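Local coordinates for surface presentation of antigens protein SpaO (Salmonella typhimurium, PDB 4YX7), which forms part of a secretory pathway that presents the surface determinants Salmonella needs to enter mammalian cells, at residues Phe14-Ser19 against Gly52-Val57; Ala42-Tyr47 against Ile61-Leu66. All coordinates share one frame; numbering follows the deposited sequence.

Interaction 1 (Phe14-Ser19 against Gly52-Val57)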
ATOM      1  N   PHE A  14      -4.878 -12.441  14.031  1.00 16.12           N
ATOM      2  CA  PHE A  14      -5.690 -11.474  13.319  1.00 16.54           C
ATOM      3  C   PHE A  14      -5.647 -11.796  11.836  1.00 15.84           C
ATOM      4  O   PHE A  14      -4.687 -11.508  11.140  1.00 15.07           O
ATOM      5  CB  PHE A  14      -5.221 -10.050  13.632  1.00 15.78           C
ATOM      6  CG  PHE A  14      -5.409  -9.673  15.087  1.00 18.70           C
ATOM      7  CD1 PHE A  14      -4.426  -9.972  16.033  1.00 20.61           C
ATOM      8  CD2 PHE A  14      -6.574  -9.069  15.516  1.00 17.50           C
ATOM      9  CE1 PHE A  14      -4.597  -9.656  17.369  1.00 18.08           C
ATOM     10  CE2 PHE A  14      -6.743  -8.745  16.845  1.00 18.08           C
ATOM     11  CZ  PHE A  14      -5.750  -9.038  17.772  1.00 16.48           C
ATOM     12  N   VAL A  15      -6.716 -12.428  11.378  1.00 19.26           N
ATOM     13  CA  VAL A  15      -6.784 -12.983  10.041  1.00 21.56           C
ATOM     14  C   VAL A  15      -7.387 -11.994   9.044  1.00 18.90           C
ATOM     15  O   VAL A  15      -8.507 -11.526   9.227  1.00 20.33           O
ATOM     16  CB  VAL A  15      -7.615 -14.277  10.052  1.00 16.30           C
ATOM     17  CG1 VAL A  15      -7.573 -14.948   8.704  1.00 16.68           C
ATOM     18  CG2 VAL A  15      -7.109 -15.205  11.138  1.00 18.01           C
ATOM     19  N   ILE A  16      -6.641 -11.693   7.985  1.00 18.03           N
ATOM     20  CA  ILE A  16      -7.097 -10.781   6.935  1.00 17.55           C
ATOM     21  C   ILE A  16      -7.597 -11.506   5.687  1.00 18.90           C
ATOM     22  O   ILE A  16      -8.035 -10.875   4.729  1.00 20.99           O
ATOM     23  CB  ILE A  16      -5.986  -9.812   6.500  1.00 17.92           C
ATOM     24  CG1 ILE A  16      -4.802 -10.591   5.917  1.00 18.90           C
ATOM     25  CG2 ILE A  16      -5.564  -8.929   7.666  1.00 16.57           C
ATOM     26  CD1 ILE A  16      -3.687  -9.726   5.412  1.00 17.78           C
ATOM     27  N   GLY A  17      -7.542 -12.829   5.685  1.00 15.85           N
ATOM     28  CA  GLY A  17      -8.058 -13.550   4.546  1.00 16.95           C
ATOM     29  C   GLY A  17      -7.671 -14.999   4.565  1.00 18.18           C
ATOM     30  O   GLY A  17      -6.829 -15.400   5.365  1.00 20.17           O
ATOM     31  N   SER A  18      -8.302 -15.784   3.688  1.00 19.31           N
ATOM     32  CA  SER A  18      -8.009 -17.202   3.593  1.00 20.02           C
ATOM     33  C   SER A  18      -8.178 -17.725   2.179  1.00 22.20           C
ATOM     34  O   SER A  18      -8.810 -17.098   1.334  1.00 24.74           O
ATOM     35  CB  SER A  18      -8.889 -18.004   4.552  1.00 24.43           C
ATOM     36  OG  SER A  18     -10.242 -17.970   4.143  1.00 31.09           O
ATOM     37  N   SER A  19      -7.580 -18.883   1.937  1.00 22.70           N
ATOM     38  CA  SER A  19      -7.657 -19.546   0.650  1.00 21.58           C
ATOM     39  C   SER A  19      -7.693 -21.044   0.870  1.00 29.08           C
ATOM     40  O   SER A  19      -6.785 -21.597   1.475  1.00 29.41           O
ATOM     41  CB  SER A  19      -6.465 -19.176  -0.225  1.00 20.58           C
ATOM     42  OG  SER A  19      -6.624 -17.899  -0.807  1.00 20.37           O
ATOM     43  N   GLY A  52     -14.517 -12.356  16.834  1.00 27.66           N
ATOM     44  CA  GLY A  52     -15.146 -11.148  16.313  1.00 30.07           C
ATOM     45  C   GLY A  52     -14.409 -10.537  15.126  1.00 27.59           C
ATOM     46  O   GLY A  52     -13.476 -11.145  14.621  1.00 26.31           O
ATOM     47  N   HIS A  53     -14.836  -9.353  14.676  1.00 29.03           N
ATOM     48  CA  HIS A  53     -14.173  -8.642  13.574  1.00 29.04           C
ATOM     49  C   HIS A  53     -13.248  -7.544  14.094  1.00 25.54           C
ATOM     50  O   HIS A  53     -13.480  -6.983  15.161  1.00 25.71           O
ATOM     51  CB  HIS A  53     -15.188  -7.998  12.612  1.00 37.90           C
ATOM     52  CG  HIS A  53     -16.302  -8.901  12.184  1.00 48.41           C
ATOM     53  ND1 HIS A  53     -17.633  -8.615  12.434  1.00 54.37           N
ATOM     54  CD2 HIS A  53     -16.297 -10.076  11.509  1.00 51.19           C
ATOM     55  CE1 HIS A  53     -18.388  -9.576  11.944  1.00 58.17           C
ATOM     56  NE2 HIS A  53     -17.603 -10.480  11.375  1.00 56.16           N
ATOM     57  N   PHE A  54     -12.209  -7.222  13.332  1.00 22.97           N
ATOM     58  CA  PHE A  54     -11.414  -6.037  13.628  1.00 22.49           C
ATOM     59  C   PHE A  54     -11.360  -5.125  12.408  1.00 23.44           C
ATOM     60  O   PHE A  54     -11.951  -5.417  11.364  1.00 20.71           O
ATOM     61  CB  PHE A  54      -9.999  -6.414  14.087  1.00 18.09           C
ATOM     62  CG  PHE A  54      -9.177  -7.126  13.048  1.00 21.56           C
ATOM     63  CD1 PHE A  54      -9.196  -8.504  12.959  1.00 22.59           C
ATOM     64  CD2 PHE A  54      -8.368  -6.419  12.178  1.00 21.00           C
ATOM     65  CE1 PHE A  54      -8.444  -9.159  12.013  1.00 23.00           C
ATOM     66  CE2 PHE A  54      -7.606  -7.072  11.218  1.00 23.81           C
ATOM     67  CZ  PHE A  54      -7.640  -8.446  11.141  1.00 25.73           C
ATOM     68  N   ASN A  55     -10.648  -4.014  12.542  1.00 26.44           N
ATOM     69  CA  ASN A  55     -10.453  -3.108  11.420  1.00 28.05           C
ATOM     70  C   ASN A  55      -9.057  -2.520  11.389  1.00 25.83           C
ATOM     71  O   ASN A  55      -8.544  -2.081  12.409  1.00 25.29           O
ATOM     72  CB  ASN A  55     -11.489  -1.996  11.463  1.00 34.77           C
ATOM     73  CG  ASN A  55     -12.876  -2.509  11.211  1.00 42.43           C
ATOM     74  OD1 ASN A  55     -13.121  -3.198  10.216  1.00 46.24           O
ATOM     75  ND2 ASN A  55     -13.801  -2.199  12.116  1.00 44.20           N
ATOM     76  N   ARG A  56      -8.446  -2.525  10.209  1.00 28.90           N
ATOM     77  CA  ARG A  56      -7.107  -1.970  10.038  1.00 33.90           C
ATOM     78  C   ARG A  56      -7.194  -0.450   9.902  1.00 39.24           C
ATOM     79  O   ARG A  56      -7.659   0.076   8.886  1.00 44.86           O
ATOM     80  CB  ARG A  56      -6.396  -2.593   8.824  1.00 30.82           C
ATOM     81  CG  ARG A  56      -4.989  -2.052   8.578  1.00 31.13           C
ATOM     82  CD  ARG A  56      -3.967  -2.585   9.571  1.00 29.76           C
ATOM     83  NE  ARG A  56      -2.914  -1.598   9.795  1.00 39.26           N
ATOM     84  CZ  ARG A  56      -1.619  -1.834   9.637  1.00 41.91           C
ATOM     85  NH1 ARG A  56      -1.202  -3.026   9.257  1.00 46.74           N
ATOM     86  NH2 ARG A  56      -0.739  -0.882   9.859  1.00 43.91           N
ATOM     87  N   VAL A  57      -6.749   0.243  10.943  1.00 34.73           N
ATOM     88  CA  VAL A  57      -6.820   1.687  10.994  1.00 37.44           C
ATOM     89  C   VAL A  57      -5.421   2.287  10.892  1.00 41.20           C
ATOM     90  O   VAL A  57      -4.450   1.555  10.659  1.00 40.86           O
ATOM     91  CB  VAL A  57      -7.500   2.146  12.281  1.00 38.09           C
ATOM     92  CG1 VAL A  57      -8.984   1.849  12.215  1.00 37.85           C
ATOM     93  CG2 VAL A  57      -6.883   1.428  13.466  1.00 38.78           C
TER
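Phe-14 and Phe-54 form an edge-to-face (T-shaped) pair in the core of the first SPOA domain of SpaO, a small all-beta domain of the FliN/MopA/SpaO family. Their centroids lie 5.4 Å apart and their planes stand at 81°, so one edge of the Phe-14 ring is directed at the face of Phe-54. The CD2 atom of Phe-14 comes nearest, 3.7 Å from CD1 of Phe-54, above the rim of that ring and not its middle. The CB of Phe-14 settles over the same face, 3.7 Å from Phe-54 CE1.

A chi1 of 64° sets CG of Phe-54 between its own backbone N and carbonyl carbon, which carries the ring toward segment 14-19. It reaches past the intervening strand 39-46 to strand 9-22, whose segment 14-19 crosses segment 52-57 at 75°, the axes 8.4 Å apart at their closest. The long, flat, apolar side chain suits this place, since it spans the gap between strands that are not neighbours in the sheet. Val-63 and Val-44 touch both phenylalanines, completing an apolar setting. The sheet runs on beyond strand 9-22 into another protein, whose strand pairs antiparallel with residues including Phe-14 and Val-15. At the rim of the Phe-54 ring, near its plane, branched Ile-16 adds a methyl group, its CG2 lying 4.1 Å from CZ of Phe-54.

Interaction 2 (Ala42-Tyr47 against Ile61-Leu66)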
ATOM      1  N   ALA A  42     -11.612 -10.277   8.088  1.00 30.88           N
ATOM      2  CA  ALA A  42     -10.954  -9.437   9.088  1.00 26.74           C
ATOM      3  C   ALA A  42     -11.422  -9.912  10.440  1.00 25.78           C
ATOM      4  O   ALA A  42     -12.185  -9.232  11.113  1.00 29.62           O
ATOM      5  CB  ALA A  42     -11.274  -7.977   8.890  1.00 27.02           C
ATOM      6  N   GLU A  43     -10.975 -11.104  10.824  1.00 25.44           N
ATOM      7  CA  GLU A  43     -11.489 -11.776  12.013  1.00 25.24           C
ATOM      8  C   GLU A  43     -10.419 -12.003  13.068  1.00 20.43           C
ATOM      9  O   GLU A  43      -9.258 -12.229  12.751  1.00 20.13           O
ATOM     10  CB  GLU A  43     -12.099 -13.131  11.649  1.00 28.15           C
ATOM     11  CG  GLU A  43     -13.123 -13.126  10.552  1.00 38.68           C
ATOM     12  CD  GLU A  43     -13.044 -14.402   9.729  1.00 49.37           C
ATOM     13  OE1 GLU A  43     -11.911 -14.887   9.512  1.00 53.48           O
ATOM     14  OE2 GLU A  43     -14.103 -14.937   9.326  1.00 52.98           O
ATOM     15  N   VAL A  44     -10.830 -11.956  14.329  1.00 21.83           N
ATOM     16  CA  VAL A  44      -9.961 -12.354  15.418  1.00 20.76           C
ATOM     17  C   VAL A  44     -10.228 -13.821  15.733  1.00 21.20           C
ATOM     18  O   VAL A  44     -11.367 -14.235  15.949  1.00 18.93           O
ATOM     19  CB  VAL A  44     -10.175 -11.502  16.676  1.00 20.52           C
ATOM     20  CG1 VAL A  44      -9.051 -11.742  17.646  1.00 17.20           C
ATOM     21  CG2 VAL A  44     -10.257 -10.038  16.318  1.00 19.96           C
ATOM     22  N   TYR A  45      -9.163 -14.609  15.725  1.00 21.60           N
ATOM     23  CA  TYR A  45      -9.249 -16.019  16.044  1.00 20.97           C
ATOM     24  C   TYR A  45      -8.416 -16.335  17.276  1.00 20.55           C
ATOM     25  O   TYR A  45      -7.352 -15.754  17.492  1.00 20.39           O
ATOM     26  CB  TYR A  45      -8.775 -16.879  14.862  1.00 21.04           C
ATOM     27  CG  TYR A  45      -9.846 -17.225  13.860  1.00 24.09           C
ATOM     28  CD1 TYR A  45     -10.309 -16.283  12.964  1.00 25.80           C
ATOM     29  CD2 TYR A  45     -10.388 -18.504  13.806  1.00 30.84           C
ATOM     30  CE1 TYR A  45     -11.284 -16.594  12.041  1.00 31.96           C
ATOM     31  CE2 TYR A  45     -11.373 -18.826  12.885  1.00 37.44           C
ATOM     32  CZ  TYR A  45     -11.814 -17.862  12.000  1.00 39.29           C
ATOM     33  OH  TYR A  45     -12.786 -18.162  11.066  1.00 46.39           O
ATOM     34  N   CYS A  46      -8.938 -17.238  18.093  1.00 19.55           N
ATOM     35  CA  CYS A  46      -8.161 -17.917  19.107  1.00 20.09           C
ATOM     36  C   CYS A  46      -8.341 -19.396  18.848  1.00 22.49           C
ATOM     37  O   CYS A  46      -9.414 -19.936  19.076  1.00 27.32           O
ATOM     38  CB  CYS A  46      -8.621 -17.544  20.513  1.00 21.57           C
ATOM     39  SG  CYS A  46      -7.512 -18.120  21.804  1.00 28.37           S
ATOM     40  N   TYR A  47      -7.300 -20.041  18.347  1.00 24.21           N
ATOM     41  CA  TYR A  47      -7.427 -21.391  17.810  1.00 29.24           C
ATOM     42  C   TYR A  47      -8.536 -21.414  16.742  1.00 28.67           C
ATOM     43  O   TYR A  47      -8.562 -20.562  15.861  1.00 27.03           O
ATOM     44  CB  TYR A  47      -7.682 -22.392  18.949  1.00 33.21           C
ATOM     45  CG  TYR A  47      -6.600 -22.351  20.018  1.00 34.71           C
ATOM     46  CD1 TYR A  47      -5.338 -22.871  19.770  1.00 36.45           C
ATOM     47  CD2 TYR A  47      -6.834 -21.789  21.265  1.00 35.80           C
ATOM     48  CE1 TYR A  47      -4.345 -22.840  20.728  1.00 35.99           C
ATOM     49  CE2 TYR A  47      -5.844 -21.753  22.227  1.00 36.23           C
ATOM     50  CZ  TYR A  47      -4.603 -22.285  21.947  1.00 37.10           C
ATOM     51  OH  TYR A  47      -3.601 -22.261  22.886  1.00 42.29           O
ATOM     52  N   ILE A  61      -4.761  -1.725  14.863  1.00 28.47           N
ATOM     53  CA  ILE A  61      -5.996  -2.509  14.778  1.00 29.03           C
ATOM     54  C   ILE A  61      -6.992  -2.119  15.882  1.00 31.84           C
ATOM     55  O   ILE A  61      -6.613  -1.941  17.041  1.00 24.66           O
ATOM     56  CB  ILE A  61      -5.699  -4.038  14.881  1.00 21.28           C
ATOM     57  CG1 ILE A  61      -5.015  -4.549  13.615  1.00 18.64           C
ATOM     58  CG2 ILE A  61      -6.968  -4.830  15.129  1.00 18.91           C
ATOM     59  CD1 ILE A  61      -4.477  -5.955  13.754  1.00 17.53           C
ATOM     60  N   ILE A  62      -8.264  -1.972  15.513  1.00 32.25           N
ATOM     61  CA  ILE A  62      -9.339  -1.793  16.486  1.00 33.71           C
ATOM     62  C   ILE A  62     -10.279  -2.982  16.403  1.00 28.87           C
ATOM     63  O   ILE A  62     -10.813  -3.264  15.337  1.00 26.03           O
ATOM     64  CB  ILE A  62     -10.144  -0.494  16.244  1.00 38.53           C
ATOM     65  CG1 ILE A  62      -9.240   0.737  16.332  1.00 41.03           C
ATOM     66  CG2 ILE A  62     -11.284  -0.378  17.244  1.00 40.08           C
ATOM     67  CD1 ILE A  62      -8.787   1.067  17.730  1.00 43.37           C
ATOM     68  N   VAL A  63     -10.478  -3.684  17.513  1.00 31.43           N
ATOM     69  CA  VAL A  63     -11.352  -4.857  17.511  1.00 34.21           C
ATOM     70  C   VAL A  63     -12.761  -4.479  17.970  1.00 35.68           C
ATOM     71  O   VAL A  63     -12.914  -3.723  18.927  1.00 36.94           O
ATOM     72  CB  VAL A  63     -10.790  -5.985  18.404  1.00 35.23           C
ATOM     73  CG1 VAL A  63     -11.750  -7.168  18.451  1.00 37.95           C
ATOM     74  CG2 VAL A  63      -9.438  -6.436  17.890  1.00 31.50           C
ATOM     75  N   GLU A  64     -13.775  -5.002  17.278  1.00 52.00           N
ATOM     76  CA  GLU A  64     -15.169  -4.675  17.556  1.00 55.63           C
ATOM     77  C   GLU A  64     -15.807  -5.589  18.599  1.00 57.76           C
ATOM     78  O   GLU A  64     -16.234  -5.137  19.656  1.00 61.06           O
ATOM     79  CB  GLU A  64     -16.005  -4.755  16.279  1.00 56.85           C
ATOM     80  CG  GLU A  64     -15.349  -4.209  15.037  1.00 60.61           C
ATOM     81  CD  GLU A  64     -16.286  -4.204  13.850  1.00 66.93           C
ATOM     82  OE1 GLU A  64     -17.510  -4.315  14.065  1.00 70.97           O
ATOM     83  OE2 GLU A  64     -15.796  -4.112  12.703  1.00 67.09           O
ATOM     84  N   THR A  65     -15.882  -6.879  18.290  1.00 58.55           N
ATOM     85  CA  THR A  65     -16.688  -7.802  19.083  1.00 62.99           C
ATOM     86  C   THR A  65     -15.948  -8.355  20.302  1.00 63.93           C
ATOM     87  O   THR A  65     -16.113  -7.858  21.419  1.00 67.77           O
ATOM     88  CB  THR A  65     -17.176  -8.991  18.223  1.00 64.76           C
ATOM     89  OG1 THR A  65     -17.914  -8.500  17.100  1.00 68.41           O
ATOM     90  CG2 THR A  65     -18.072  -9.926  19.041  1.00 67.20           C
ATOM     91  N   LEU A  66     -15.113  -9.366  20.060  1.00 59.46           N
ATOM     92  CA  LEU A  66     -14.596 -10.252  21.102  1.00 52.10           C
ATOM     93  C   LEU A  66     -15.735 -10.838  21.922  1.00 47.27           C
ATOM     94  O   LEU A  66     -16.024 -10.386  23.029  1.00 46.47           O
ATOM     95  CB  LEU A  66     -13.589  -9.536  22.007  1.00 52.42           C
ATOM     96  CG  LEU A  66     -12.198  -9.398  21.385  1.00 51.46           C
ATOM     97  CD1 LEU A  66     -11.193  -8.927  22.396  1.00 54.16           C
ATOM     98  CD2 LEU A  66     -11.744 -10.710  20.789  1.00 48.34           C
TER
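Val-44 and Val-63 meet beside two aromatic rings. That of Phe-14 touches both, with CG2 of Val-63 at its edge near the plane and CG2 of Val-44 set obliquely to it; that of Phe-54 lies obliquely against Val-44. The Tyr-45 ring is turned to the other side of the strand, with the carboxylate carbon of Glu-43 and the backbone O of Tyr-47 at its edge, close to its plane, and it packs on Arg-13 and Val-15. Because side chains alternate along a strand, Val-44 instead points toward segment 61-66.

The two valines reach for each other tip to tip. The leading atom is Val-44 CG2, 3.9 Å from Val-63 CG1 and 4.0 Å from Val-63 CG2, so a single methyl rests against both arms of the fork. The other branch, Val-44 CG1, lies anti to the backbone N (chi1 -167°) and has Leu-66 CD2 4.3 Å away. Thus the beta-branched side chain serves two partners at once while staying compact.

Leu-66 lies just beyond strand 60-63, and its longer side chain lets the end come back toward Val-44 although its CA is 7.6 Å from Val-44 CA. It also packs on Leu-51 of the strand in between. Val-63 meets an apolar side chain of another protein, whose strand pairs antiparallel with Ile-61. The Val-44 to Val-63 packing, between next-but-one strands of a strongly bent antiparallel meander, is consistent with the intertwined dimers of SPOA-type domains.

Interactions 1 and 2 lie about 7 Å apart, centre to centre, in one antiparallel sheet whose strands 9-22, 39-46, 49-57 and 60-63 follow chain order. Their segments alternate along the sequence: 14-19, 42-47, 52-57, then 61-66. Interaction 1 therefore joins the first and third strands, and interaction 2 the second and fourth. Backbone pairing ties them directly, with Gly-52 O 2.8 Å from Val-44 N, and Asn-55 ND2 probably bonds Glu-64 OE2 at the same distance. Together the contacts fold the sheet's apolar face in upon itself, while strands of another protein continue the sheet at both outer strands, making this domain part of a shared beta structure.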